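Local coordinates for ABC transporter, periplasmic solute-binding protein (Rhizobium meliloti, PDB 4WED) that probably captures small solutes such as peptides or nickel complexes in the periplasm for uptake by an ABC importer, at residues A[59-64]-A[165-170]; A[49-54]-A[181-186]; A[64-69]-A[187-192]; A[40-45]-A[55-60]. All coordinates share one frame; numbering follows the deposited sequence.

In the fold
Contacts 1 to 4 cluster on one side of the chain's centre, in the part of the fold that holds the mixed sheet with outer strands 37-42 and 192-197. Along the chain, residues 40-69 supply one segment of contacts 1, 2 and 3 and both segments of contact 4. The loop between helix 159-162 and strand 192-197 returns as 165-170, 181-186 and 187-192 to meet them. Contact 1 is nested within the loop that contact 2 closes, and contact 3 crosses both. Contacts 1 and 3 have centres about 7 Å apart, while contacts 3 and 4 lie about 16 Å apart. Contacts 1 and 4 share helix 58-61, so sheet, helix and sodium site form one connected unit.

Contact 1: A[59-64]-A[165-170]; sequences AIQDLM and YTRPTR. With NA (sodium ion), chain B.
The sodium site next to helix 58-61 is tied to the loop 165-170 by a salt bridge between D62 and R170, with a second polar link, Q61 to R167, beside it. D62 has CG anti to its backbone N (chi1 -177°) and grips the sodium ion with both carboxylate oxygens, OD2 at 2.3 Å and OD1 at 2.7 Å. Three waters and D515 complete the metal's ligands. OD1 also takes a hydrogen bond from R170 NH1 at 2.9 Å, through its anti lone pair. OD2 also accepts from M516 N. The donor guanidinium plane of R170 contains OD1 but stands 70° from the carboxylate. R170 is an extended arm whose tip has several partners: NE donates to Y165 O at 2.8 Å, NH1 also reaches F65 O, and NH2 reaches S164 O. This spread of bonds fixes the rotation of the guanidinium. T166 OG1, bonded to Y514 O, lies over one face of the group, offset toward the rim. One residue earlier on the helix side, the Q61 and R167 side chains cross at about a right angle. R167 NH2 gives Q61 OE1 a bond of 2.8 Å and gives A56 O another. T166 CG2 packs on Q61 CB at 3.7 Å, an apolar touch beside the two polar links. A glycerol, probably from the crystallisation liquor, bonds to the backbone N of T166 and of R167 and may mark a pocket. The arrangement is a sodium site with a bidentate aspartate, D62, and a second-shell arginine, R170, whose positive charge would probably help balance the carboxylates around the ion.

Contact 2: A[49-54]-A[181-186]; sequences LDPQSH and GKFKEP
An Asx turn overlapping the type I beta turn D50-S53 gives F183 its platform: the ring lies over the backbone at the start of the turn. D50 CA sits above the middle of the ring, 3.7 Å from its centroid and 11° off the normal, a CH-pi contact, and L49 C lies over that same face. F183 has CG anti to its backbone N (chi1 169°), which sets CG, the root of the ring, beside D50. The two side chains slide past each other in opposite directions, with carboxylate and ring planes only 20° apart. D50 OD2 approaches F183 CB at 3.2 Å. The other oxygen, OD1, is engaged within the turn, accepting from Q52 N at 3.1 Å, and S53 N closes the beta turn onto D50 O at 2.9 Å. The turn belongs to the loop joining strand 37-42 to helix 58-61, and F183 to the long loop that precedes strand 192-197, so the contact pins two irregular loops together by packing alone. P51 CD comes obliquely to the ring, 3.6 Å from F183 CD2. An alanine in place of F183 would probably leave D50 CA and the P51 ring without their aromatic cover, opening a gap beside the turn. Before the turn, L49 CB meets F183 CZ at 4.1 Å. The leucine's CD1 rests on P186 CB at 3.7 Å, and P186 CB in turn lies at the edge of the aromatic ring, in its plane. L49 and P186 both also touch Q194 on strand 192-197.

Contact 3: A[64-69]-A[187-192]; sequences MFEPLV and VGTGPW
M64, a selenomethionine, begins the contact with its backbone: M64 O accepts from G190 N at 2.7 Å, the donor standing well above the carbonyl plane, and the same oxygen draws a CA-H...O contact from G188 CA at 3.3 Å. M64 CB packs against W192 O at 3.1 Å. F65 follows; its ring meets the G188 backbone obliquely, CD1 lying 3.5 Å from G188 CA. G188 and G190 present bare backbone where a CB would run into M64, and at G188 into the F65 ring as well, which lets the chains approach so closely. In the fold, this joins the loop leading to strand 69-71 with the entry to strand 192-197, an outer strand of the mixed sheet. E66 reaches out next, extended beyond CG. T189 OG1 donates to E66 OE1 at 3.0 Å, meeting the anti lone pair of that oxygen; W211 NE1 bonds that oxygen too, while Y210 OH bonds OE2. An alanine in place of E66 would probably leave the T189 hydroxyl, Y210 and W211 without this shared partner and the T189 side chain freer to turn. Water bridges the two backbones as well, accepting from E66 N at 2.7 Å and from T189 N at 3.0 Å.

Contact 4: A[40-45]-A[55-60]; sequences VAIAKP and YAIWAI
I57 drives its CD1 methyl into the bend where strand 37-42 gives way to loop, overlapping I42, K44 and P45 at once. The methyl lies 3.3 Å from K44 O and 3.7 Å from P45 O, and I42 CB is 4.1 Å from I57 CD1. I57 has CG1 anti to its carbonyl carbon and CD1 extended beyond it (chi2 177°), which puts the tip of the side chain farthest across the contact. Of the K44 side chain, CG comes nearest, 4.4 Å from I57 CD1; the residue itself is exposed. One helical turn on, I60 joins in: its CD1 comes to 4.3 Å from I42 CG2, so I42 is met by two isoleucines of the other segment. I57 occupies the N-cap position of helix 58-61, and its backbone O accepts from I60 N at 3.0 Å. Its hydrocarbon side chain cannot cap the helix by hydrogen bonding and serves as a packing residue. I42 also touches A222 and V224 on the neighbouring strand 219-224, while I60 reaches M516. The contact therefore seats the first turn of the helix on the end of an outer sheet strand. Its two segments meet through apolar groups and through methyl against carbonyl oxygen, implying that shape and burial of hydrocarbon, rather than directed polar bonds, hold them together.

Contact 1: A[59-64]-A[165-170]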
loop_
_atom_site.group_PDB
_atom_site.type_symbol
_atom_site.label_atom_id
_atom_site.label_comp_id
_atom_site.label_asym_id
_atom_site.label_seq_id
_atom_site.Cartn_x
_atom_site.Cartn_y
_atom_site.Cartn_z
ATOM N N ALA A 59 -2.996 -12.580 -2.347
ATOM C CA ALA A 59 -4.276 -12.570 -3.017
ATOM C C ALA A 59 -4.952 -13.937 -3.086
ATOM O O ALA A 59 -6.163 -14.037 -3.143
ATOM C CB ALA A 59 -4.098 -11.994 -4.404
ATOM N N ILE A 60 -4.174 -15.000 -3.064
ATOM C CA ILE A 60 -4.738 -16.365 -3.089
ATOM C C ILE A 60 -5.315 -16.710 -1.761
ATOM O O ILE A 60 -6.415 -17.258 -1.695
ATOM C CB ILE A 60 -3.666 -17.442 -3.379
ATOM C CG1 ILE A 60 -2.971 -17.189 -4.728
ATOM C CG2 ILE A 60 -4.270 -18.838 -3.393
ATOM C CD1 ILE A 60 -3.882 -17.157 -5.947
ATOM N N GLN A 61 -4.617 -16.329 -0.705
ATOM C CA GLN A 61 -5.062 -16.533 0.663
ATOM C C GLN A 61 -6.363 -15.804 0.877
ATOM O O GLN A 61 -7.243 -16.273 1.560
ATOM C CB GLN A 61 -4.009 -16.037 1.639
ATOM C CG GLN A 61 -2.952 -17.060 1.966
ATOM C CD GLN A 61 -1.665 -16.446 2.423
ATOM O OE1 GLN A 61 -1.181 -15.497 1.849
ATOM N NE2 GLN A 61 -1.104 -16.992 3.468
ATOM N N ASP A 62 -6.478 -14.651 0.249
ATOM C CA ASP A 62 -7.654 -13.823 0.360
ATOM C C ASP A 62 -8.888 -14.498 -0.199
ATOM O O ASP A 62 -9.995 -14.106 0.103
ATOM C CB ASP A 62 -7.401 -12.486 -0.303
ATOM C CG ASP A 62 -8.548 -11.549 -0.165
ATOM O OD1 ASP A 62 -9.090 -11.381 0.926
ATOM O OD2 ASP A 62 -8.909 -10.971 -1.175
ATOM N N LEU A 63 -8.684 -15.499 -1.040
ATOM C CA LEU A 63 -9.769 -16.301 -1.594
ATOM C C LEU A 63 -10.606 -17.120 -0.622
ATOM O O LEU A 63 -11.788 -17.265 -0.806
ATOM C CB LEU A 63 -9.221 -17.226 -2.662
ATOM C CG LEU A 63 -8.829 -16.485 -3.916
ATOM C CD1 LEU A 63 -8.046 -17.414 -4.811
ATOM C CD2 LEU A 63 -10.093 -16.001 -4.590
HETATM N N MSE A 64 -9.976 -17.697 0.379
HETATM C CA MSE A 64 -10.643 -18.574 1.344
HETATM C C MSE A 64 -10.439 -18.169 2.765
HETATM O O MSE A 64 -11.118 -18.687 3.645
HETATM C CB MSE A 64 -10.156 -20.033 1.171
HETATM C CG MSE A 64 -8.799 -20.329 1.803
HETATM SE SE MSE A 64 -7.294 -19.678 0.694
HETATM C CE MSE A 64 -7.514 -21.034 -0.742
ATOM N N TYR A 165 -5.368 -7.477 7.879
ATOM C CA TYR A 165 -4.335 -7.977 6.980
ATOM C C TYR A 165 -4.649 -9.377 6.454
ATOM O O TYR A 165 -5.445 -10.120 7.034
ATOM C CB TYR A 165 -2.978 -8.057 7.682
ATOM C CG TYR A 165 -2.291 -6.766 8.007
ATOM C CD1 TYR A 165 -2.894 -5.523 7.788
ATOM C CD2 TYR A 165 -1.043 -6.791 8.634
ATOM C CE1 TYR A 165 -2.259 -4.354 8.167
ATOM C CE2 TYR A 165 -0.400 -5.621 9.001
ATOM C CZ TYR A 165 -1.014 -4.416 8.784
ATOM O OH TYR A 165 -0.346 -3.272 9.139
ATOM N N THR A 166 -3.981 -9.713 5.362
ATOM C CA THR A 166 -4.179 -10.986 4.691
ATOM C C THR A 166 -3.579 -12.018 5.617
ATOM O O THR A 166 -4.177 -13.019 5.874
ATOM C CB THR A 166 -3.573 -11.020 3.263
ATOM O OG1 THR A 166 -4.326 -10.134 2.403
ATOM C CG2 THR A 166 -3.647 -12.453 2.651
ATOM N N ARG A 167 -2.402 -11.753 6.151
ATOM C CA ARG A 167 -1.788 -12.649 7.120
ATOM C C ARG A 167 -1.092 -11.808 8.170
ATOM O O ARG A 167 -0.672 -10.707 7.862
ATOM C CB ARG A 167 -0.768 -13.536 6.424
ATOM C CG ARG A 167 0.353 -12.754 5.781
ATOM C CD ARG A 167 1.504 -13.641 5.375
ATOM N NE ARG A 167 1.208 -14.336 4.136
ATOM C CZ ARG A 167 1.994 -14.343 3.074
ATOM N NH1 ARG A 167 3.142 -13.697 3.082
ATOM N NH2 ARG A 167 1.617 -15.000 2.004
ATOM N N PRO A 168 -0.941 -12.295 9.401
ATOM C CA PRO A 168 -1.376 -13.617 9.873
ATOM C C PRO A 168 -2.740 -13.637 10.553
ATOM O O PRO A 168 -3.090 -14.581 11.253
ATOM C CB PRO A 168 -0.338 -13.912 10.940
ATOM C CG PRO A 168 -0.140 -12.592 11.586
ATOM C CD PRO A 168 -0.189 -11.590 10.456
ATOM N N THR A 169 -3.529 -12.621 10.290
ATOM C CA THR A 169 -4.717 -12.350 11.070
ATOM C C THR A 169 -5.991 -13.105 10.717
ATOM O O THR A 169 -7.079 -12.674 11.126
ATOM C CB THR A 169 -5.027 -10.864 10.908
ATOM O OG1 THR A 169 -4.954 -10.526 9.512
ATOM C CG2 THR A 169 -4.005 -10.093 11.651
ATOM N N ARG A 170 -5.898 -14.192 9.965
ATOM C CA ARG A 170 -7.121 -14.816 9.464
ATOM C C ARG A 170 -7.313 -16.198 10.016
ATOM O O ARG A 170 -6.421 -16.709 10.673
ATOM C CB ARG A 170 -7.166 -14.751 7.947
ATOM C CG ARG A 170 -6.924 -13.317 7.478
ATOM C CD ARG A 170 -7.413 -13.084 6.067
ATOM N NE ARG A 170 -7.300 -11.688 5.708
ATOM C CZ ARG A 170 -7.754 -11.183 4.556
ATOM N NH1 ARG A 170 -8.340 -11.980 3.646
ATOM N NH2 ARG A 170 -7.621 -9.886 4.300
HETATM NA NA NA B . -10.387 -9.367 -0.316
HETATM O O HOH W 1 -10.091 -9.015 2.210
HETATM O O HOH W 2 -10.821 -9.126 -2.706
HETATM O O HOH W 3 -11.439 -11.123 0.047
#

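Contact 2: A[49-54]-A[181-186]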
loop_
_atom_site.group_PDB
_atom_site.type_symbol
_atom_site.label_atom_id
_atom_site.label_comp_id
_atom_site.label_asym_id
_atom_site.label_seq_id
_atom_site.Cartn_x
_atom_site.Cartn_y
_atom_site.Cartn_z
ATOM N N LEU A 49 -0.002 -22.114 1.644
ATOM C CA LEU A 49 -1.034 -21.134 2.002
ATOM C C LEU A 49 -1.217 -20.918 3.494
ATOM O O LEU A 49 -2.172 -20.239 3.893
ATOM C CB LEU A 49 -2.373 -21.591 1.424
ATOM C CG LEU A 49 -2.375 -21.860 -0.085
ATOM C CD1 LEU A 49 -3.702 -22.444 -0.519
ATOM C CD2 LEU A 49 -2.112 -20.580 -0.865
ATOM N N ASP A 50 -0.341 -21.523 4.303
ATOM C CA ASP A 50 -0.371 -21.392 5.765
ATOM C C ASP A 50 -0.682 -19.927 6.120
ATOM O O ASP A 50 0.146 -19.044 5.891
ATOM C CB ASP A 50 0.975 -21.833 6.344
ATOM C CG ASP A 50 0.947 -22.028 7.842
ATOM O OD1 ASP A 50 0.135 -21.347 8.501
ATOM O OD2 ASP A 50 1.757 -22.853 8.366
ATOM N N PRO A 51 -1.880 -19.663 6.662
ATOM C CA PRO A 51 -2.297 -18.264 6.874
ATOM C C PRO A 51 -1.508 -17.578 7.968
ATOM O O PRO A 51 -1.645 -16.370 8.168
ATOM C CB PRO A 51 -3.778 -18.385 7.263
ATOM C CG PRO A 51 -3.918 -19.741 7.851
ATOM C CD PRO A 51 -2.893 -20.625 7.151
ATOM N N GLN A 52 -0.704 -18.343 8.693
ATOM C CA GLN A 52 0.246 -17.778 9.661
ATOM C C GLN A 52 1.706 -17.999 9.271
ATOM O O GLN A 52 2.569 -18.005 10.119
ATOM C CB GLN A 52 -0.035 -18.330 11.069
ATOM C CG GLN A 52 -1.303 -17.757 11.687
ATOM C CD GLN A 52 -2.561 -18.485 11.289
ATOM O OE1 GLN A 52 -2.575 -19.710 11.200
ATOM N NE2 GLN A 52 -3.653 -17.742 11.099
ATOM N N SER A 53 1.992 -18.143 7.987
ATOM C CA SER A 53 3.369 -18.096 7.556
ATOM C C SER A 53 3.550 -17.097 6.398
ATOM O O SER A 53 2.657 -16.298 6.147
ATOM C CB SER A 53 3.853 -19.497 7.203
ATOM O OG SER A 53 5.250 -19.525 7.367
ATOM N N HIS A 54 4.687 -17.145 5.694
ATOM C CA HIS A 54 5.039 -16.093 4.716
ATOM C C HIS A 54 5.432 -16.583 3.299
ATOM O O HIS A 54 6.206 -15.920 2.593
ATOM C CB HIS A 54 6.139 -15.194 5.307
ATOM C CG HIS A 54 7.458 -15.880 5.520
ATOM N ND1 HIS A 54 7.669 -16.798 6.529
ATOM C CD2 HIS A 54 8.646 -15.747 4.882
ATOM C CE1 HIS A 54 8.920 -17.222 6.486
ATOM N NE2 HIS A 54 9.536 -16.593 5.501
ATOM N N GLY A 181 -0.161 -29.631 15.157
ATOM C CA GLY A 181 -0.576 -28.261 14.966
ATOM C C GLY A 181 -0.077 -27.647 13.665
ATOM O O GLY A 181 -0.240 -26.460 13.470
ATOM N N LYS A 182 0.533 -28.437 12.781
ATOM C CA LYS A 182 1.113 -27.894 11.557
ATOM C C LYS A 182 -0.005 -27.686 10.519
ATOM O O LYS A 182 -0.883 -28.541 10.356
ATOM C CB LYS A 182 2.196 -28.833 11.031
ATOM C CG LYS A 182 3.312 -29.107 12.032
ATOM N N PHE A 183 0.002 -26.544 9.839
ATOM C CA PHE A 183 -0.939 -26.333 8.747
ATOM C C PHE A 183 -0.913 -27.497 7.721
ATOM O O PHE A 183 0.154 -27.913 7.235
ATOM C CB PHE A 183 -0.650 -25.013 8.048
ATOM C CG PHE A 183 -1.392 -24.827 6.741
ATOM C CD1 PHE A 183 -0.840 -25.271 5.535
ATOM C CD2 PHE A 183 -2.616 -24.189 6.712
ATOM C CE1 PHE A 183 -1.510 -25.105 4.333
ATOM C CE2 PHE A 183 -3.288 -23.974 5.512
ATOM C CZ PHE A 183 -2.744 -24.444 4.327
ATOM N N LYS A 184 -2.108 -28.014 7.431
ATOM C CA LYS A 184 -2.331 -29.080 6.470
ATOM C C LYS A 184 -3.084 -28.491 5.268
ATOM O O LYS A 184 -2.448 -28.035 4.335
ATOM C CB LYS A 184 -3.090 -30.229 7.135
ATOM C CG LYS A 184 -2.183 -31.180 7.918
ATOM N N GLU A 185 -4.415 -28.433 5.305
ATOM C CA GLU A 185 -5.201 -27.968 4.163
ATOM C C GLU A 185 -5.755 -26.546 4.388
ATOM O O GLU A 185 -5.977 -26.136 5.530
ATOM C CB GLU A 185 -6.343 -28.947 3.875
ATOM N N PRO A 186 -5.997 -25.787 3.293
ATOM C CA PRO A 186 -6.402 -24.396 3.454
ATOM C C PRO A 186 -7.903 -24.240 3.689
ATOM O O PRO A 186 -8.636 -23.757 2.810
ATOM C CB PRO A 186 -5.983 -23.765 2.130
ATOM C CG PRO A 186 -6.205 -24.880 1.137
ATOM C CD PRO A 186 -5.941 -26.182 1.868
#

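Contact 3: A[64-69]-A[187-192]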
loop_
_atom_site.group_PDB
_atom_site.type_symbol
_atom_site.label_atom_id
_atom_site.label_comp_id
_atom_site.label_asym_id
_atom_site.label_seq_id
_atom_site.Cartn_x
_atom_site.Cartn_y
_atom_site.Cartn_z
HETATM N N MSE A 64 -9.976 -17.697 0.379
HETATM C CA MSE A 64 -10.643 -18.574 1.344
HETATM C C MSE A 64 -10.439 -18.169 2.765
HETATM O O MSE A 64 -11.118 -18.687 3.645
HETATM C CB MSE A 64 -10.156 -20.033 1.171
HETATM C CG MSE A 64 -8.799 -20.329 1.803
HETATM SE SE MSE A 64 -7.294 -19.678 0.694
HETATM C CE MSE A 64 -7.514 -21.034 -0.742
ATOM N N PHE A 65 -9.487 -17.288 3.038
ATOM C CA PHE A 65 -9.300 -16.831 4.409
ATOM C C PHE A 65 -9.957 -15.483 4.635
ATOM O O PHE A 65 -9.926 -14.588 3.784
ATOM C CB PHE A 65 -7.820 -16.907 4.832
ATOM C CG PHE A 65 -7.273 -18.342 4.841
ATOM C CD1 PHE A 65 -7.793 -19.297 5.723
ATOM C CD2 PHE A 65 -6.249 -18.724 4.006
ATOM C CE1 PHE A 65 -7.289 -20.587 5.760
ATOM C CE2 PHE A 65 -5.749 -20.021 4.021
ATOM C CZ PHE A 65 -6.281 -20.958 4.894
ATOM N N GLU A 66 -10.591 -15.350 5.784
ATOM C CA GLU A 66 -11.260 -14.107 6.114
ATOM C C GLU A 66 -10.763 -13.554 7.408
ATOM O O GLU A 66 -10.373 -14.305 8.298
ATOM C CB GLU A 66 -12.763 -14.289 6.163
ATOM C CG GLU A 66 -13.407 -14.300 4.789
ATOM C CD GLU A 66 -14.912 -14.491 4.842
ATOM O OE1 GLU A 66 -15.309 -15.389 5.619
ATOM O OE2 GLU A 66 -15.683 -13.773 4.112
ATOM N N PRO A 67 -10.732 -12.213 7.513
ATOM C CA PRO A 67 -10.378 -11.556 8.773
ATOM C C PRO A 67 -11.601 -11.211 9.642
ATOM O O PRO A 67 -12.759 -11.346 9.224
ATOM C CB PRO A 67 -9.742 -10.256 8.289
ATOM C CG PRO A 67 -10.594 -9.911 7.103
ATOM C CD PRO A 67 -10.977 -11.233 6.447
ATOM N N LEU A 68 -11.320 -10.696 10.833
ATOM C CA LEU A 68 -12.353 -10.153 11.672
ATOM C C LEU A 68 -13.005 -8.935 11.020
ATOM O O LEU A 68 -14.240 -8.806 10.998
ATOM C CB LEU A 68 -11.733 -9.713 13.008
ATOM C CG LEU A 68 -11.249 -10.868 13.864
ATOM C CD1 LEU A 68 -10.374 -10.325 14.979
ATOM C CD2 LEU A 68 -12.424 -11.633 14.443
ATOM N N VAL A 69 -12.162 -8.028 10.533
ATOM C CA VAL A 69 -12.625 -6.812 9.864
ATOM C C VAL A 69 -11.887 -6.707 8.561
ATOM O O VAL A 69 -10.759 -7.191 8.440
ATOM C CB VAL A 69 -12.348 -5.530 10.687
ATOM C CG1 VAL A 69 -13.172 -5.538 11.947
ATOM C CG2 VAL A 69 -10.883 -5.369 11.055
ATOM N N VAL A 187 -8.309 -24.599 4.910
ATOM C CA VAL A 187 -9.704 -24.630 5.351
ATOM C C VAL A 187 -10.054 -23.346 6.113
ATOM O O VAL A 187 -10.091 -23.321 7.342
ATOM C CB VAL A 187 -9.959 -25.853 6.278
ATOM C CG1 VAL A 187 -11.440 -26.011 6.614
ATOM C CG2 VAL A 187 -9.434 -27.125 5.640
ATOM N N GLY A 188 -10.329 -22.293 5.370
ATOM C CA GLY A 188 -10.809 -21.052 5.944
ATOM C C GLY A 188 -12.318 -20.981 5.887
ATOM O O GLY A 188 -12.966 -21.990 5.735
ATOM N N THR A 189 -12.849 -19.766 6.020
ATOM C CA THR A 189 -14.305 -19.478 5.988
ATOM C C THR A 189 -14.748 -18.752 4.719
ATOM O O THR A 189 -15.922 -18.469 4.530
ATOM C CB THR A 189 -14.706 -18.553 7.149
ATOM O OG1 THR A 189 -13.817 -17.428 7.197
ATOM C CG2 THR A 189 -14.602 -19.299 8.454
ATOM N N GLY A 190 -13.780 -18.435 3.872
ATOM C CA GLY A 190 -14.019 -17.577 2.714
ATOM C C GLY A 190 -14.849 -18.221 1.580
ATOM O O GLY A 190 -15.195 -19.410 1.621
ATOM N N PRO A 191 -15.182 -17.421 0.575
ATOM C CA PRO A 191 -16.092 -17.842 -0.496
ATOM C C PRO A 191 -15.590 -18.941 -1.448
ATOM O O PRO A 191 -16.414 -19.553 -2.079
ATOM C CB PRO A 191 -16.379 -16.534 -1.243
ATOM C CG PRO A 191 -15.305 -15.565 -0.824
ATOM C CD PRO A 191 -14.726 -16.028 0.451
ATOM N N TRP A 192 -14.282 -19.232 -1.488
ATOM C CA TRP A 192 -13.648 -20.155 -2.426
ATOM C C TRP A 192 -12.981 -21.345 -1.746
ATOM O O TRP A 192 -12.298 -21.176 -0.754
ATOM C CB TRP A 192 -12.573 -19.411 -3.228
ATOM C CG TRP A 192 -13.148 -18.350 -4.082
ATOM C CD1 TRP A 192 -13.157 -17.012 -3.834
ATOM C CD2 TRP A 192 -13.890 -18.544 -5.292
ATOM N NE1 TRP A 192 -13.828 -16.351 -4.836
ATOM C CE2 TRP A 192 -14.273 -17.274 -5.751
ATOM C CE3 TRP A 192 -14.233 -19.692 -6.060
ATOM C CZ2 TRP A 192 -15.000 -17.096 -6.927
ATOM C CZ3 TRP A 192 -14.955 -19.532 -7.218
ATOM C CH2 TRP A 192 -15.337 -18.235 -7.644
HETATM O O HOH W 4 -11.090 -17.638 7.180
#

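Contact 4: A[40-45]-A[55-60]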
loop_
_atom_site.group_PDB
_atom_site.type_symbol
_atom_site.label_atom_id
_atom_site.label_comp_id
_atom_site.label_asym_id
_atom_site.label_seq_id
_atom_site.Cartn_x
_atom_site.Cartn_y
_atom_site.Cartn_z
ATOM N N VAL A 40 -7.563 -16.085 -13.978
ATOM C CA VAL A 40 -6.774 -14.988 -13.467
ATOM C C VAL A 40 -5.314 -15.372 -13.526
ATOM O O VAL A 40 -4.938 -16.418 -13.042
ATOM C CB VAL A 40 -7.163 -14.735 -12.000
ATOM C CG1 VAL A 40 -6.167 -13.822 -11.294
ATOM C CG2 VAL A 40 -8.579 -14.179 -11.935
ATOM N N ALA A 41 -4.482 -14.523 -14.107
ATOM C CA ALA A 41 -3.072 -14.831 -14.179
ATOM C C ALA A 41 -2.446 -14.659 -12.814
ATOM O O ALA A 41 -2.905 -13.867 -12.031
ATOM C CB ALA A 41 -2.367 -13.960 -15.199
ATOM N N ILE A 42 -1.428 -15.454 -12.531
ATOM C CA ILE A 42 -0.516 -15.224 -11.427
ATOM C C ILE A 42 0.896 -15.494 -11.947
ATOM O O ILE A 42 1.101 -16.347 -12.814
ATOM C CB ILE A 42 -0.840 -16.104 -10.192
ATOM C CG1 ILE A 42 -0.823 -17.604 -10.539
ATOM C CG2 ILE A 42 -2.191 -15.707 -9.599
ATOM C CD1 ILE A 42 -1.041 -18.515 -9.328
ATOM N N ALA A 43 1.857 -14.742 -11.433
ATOM C CA ALA A 43 3.170 -14.639 -12.033
ATOM C C ALA A 43 4.062 -15.756 -11.558
ATOM O O ALA A 43 5.149 -15.962 -12.106
ATOM C CB ALA A 43 3.792 -13.305 -11.707
ATOM N N LYS A 44 3.585 -16.486 -10.559
ATOM C CA LYS A 44 4.312 -17.628 -10.037
ATOM C C LYS A 44 3.374 -18.507 -9.213
ATOM O O LYS A 44 2.313 -18.063 -8.868
ATOM C CB LYS A 44 5.520 -17.172 -9.227
ATOM C CG LYS A 44 5.189 -16.340 -8.016
ATOM C CD LYS A 44 6.467 -16.178 -7.227
ATOM C CE LYS A 44 6.378 -15.140 -6.135
ATOM N NZ LYS A 44 7.736 -14.566 -5.941
ATOM N N PRO A 45 3.737 -19.785 -8.955
ATOM C CA PRO A 45 2.834 -20.660 -8.190
ATOM C C PRO A 45 2.312 -19.999 -6.887
ATOM O O PRO A 45 3.002 -19.175 -6.292
ATOM C CB PRO A 45 3.716 -21.852 -7.862
ATOM C CG PRO A 45 4.683 -21.906 -8.996
ATOM C CD PRO A 45 4.987 -20.467 -9.310
ATOM N N TYR A 55 4.867 -17.712 2.872
ATOM C CA TYR A 55 5.252 -18.319 1.591
ATOM C C TYR A 55 4.236 -18.192 0.442
ATOM O O TYR A 55 4.532 -18.576 -0.688
ATOM C CB TYR A 55 5.612 -19.802 1.806
ATOM C CG TYR A 55 6.794 -19.993 2.732
ATOM C CD1 TYR A 55 8.102 -19.701 2.314
ATOM C CD2 TYR A 55 6.607 -20.451 4.024
ATOM C CE1 TYR A 55 9.183 -19.866 3.165
ATOM C CE2 TYR A 55 7.676 -20.618 4.887
ATOM C CZ TYR A 55 8.961 -20.325 4.463
ATOM O OH TYR A 55 10.006 -20.509 5.358
ATOM N N ALA A 56 3.042 -17.689 0.706
ATOM C CA ALA A 56 2.028 -17.635 -0.343
ATOM C C ALA A 56 1.932 -16.287 -1.032
ATOM O O ALA A 56 2.382 -15.265 -0.513
ATOM C CB ALA A 56 0.664 -18.001 0.209
ATOM N N ILE A 57 1.327 -16.309 -2.214
ATOM C CA ILE A 57 0.761 -15.106 -2.805
ATOM C C ILE A 57 -0.467 -14.711 -1.969
ATOM O O ILE A 57 -1.421 -15.468 -1.878
ATOM C CB ILE A 57 0.308 -15.328 -4.273
ATOM C CG1 ILE A 57 1.480 -15.747 -5.158
ATOM C CG2 ILE A 57 -0.358 -14.060 -4.829
ATOM C CD1 ILE A 57 1.069 -16.039 -6.586
ATOM N N TRP A 58 -0.427 -13.508 -1.393
ATOM C CA TRP A 58 -1.486 -12.992 -0.494
ATOM C C TRP A 58 -2.875 -13.050 -1.116
ATOM O O TRP A 58 -3.818 -13.519 -0.505
ATOM C CB TRP A 58 -1.186 -11.557 -0.070
ATOM C CG TRP A 58 0.103 -11.395 0.703
ATOM C CD1 TRP A 58 0.281 -11.539 2.033
ATOM C CD2 TRP A 58 1.380 -11.014 0.168
ATOM N NE1 TRP A 58 1.595 -11.306 2.374
ATOM C CE2 TRP A 58 2.286 -10.961 1.249
ATOM C CE3 TRP A 58 1.837 -10.701 -1.121
ATOM C CZ2 TRP A 58 3.628 -10.634 1.085
ATOM C CZ3 TRP A 58 3.174 -10.375 -1.297
ATOM C CH2 TRP A 58 4.062 -10.348 -0.190
ATOM N N ALA A 59 -2.996 -12.580 -2.347
ATOM C CA ALA A 59 -4.276 -12.570 -3.017
ATOM C C ALA A 59 -4.952 -13.937 -3.086
ATOM O O ALA A 59 -6.163 -14.037 -3.143
ATOM C CB ALA A 59 -4.098 -11.994 -4.404
ATOM N N ILE A 60 -4.174 -15.000 -3.064
ATOM C CA ILE A 60 -4.738 -16.365 -3.089
ATOM C C ILE A 60 -5.315 -16.710 -1.761
ATOM O O ILE A 60 -6.415 -17.258 -1.695
ATOM C CB ILE A 60 -3.666 -17.442 -3.379
ATOM C CG1 ILE A 60 -2.971 -17.189 -4.728
ATOM C CG2 ILE A 60 -4.270 -18.838 -3.393
ATOM C CD1 ILE A 60 -3.882 -17.157 -5.947
#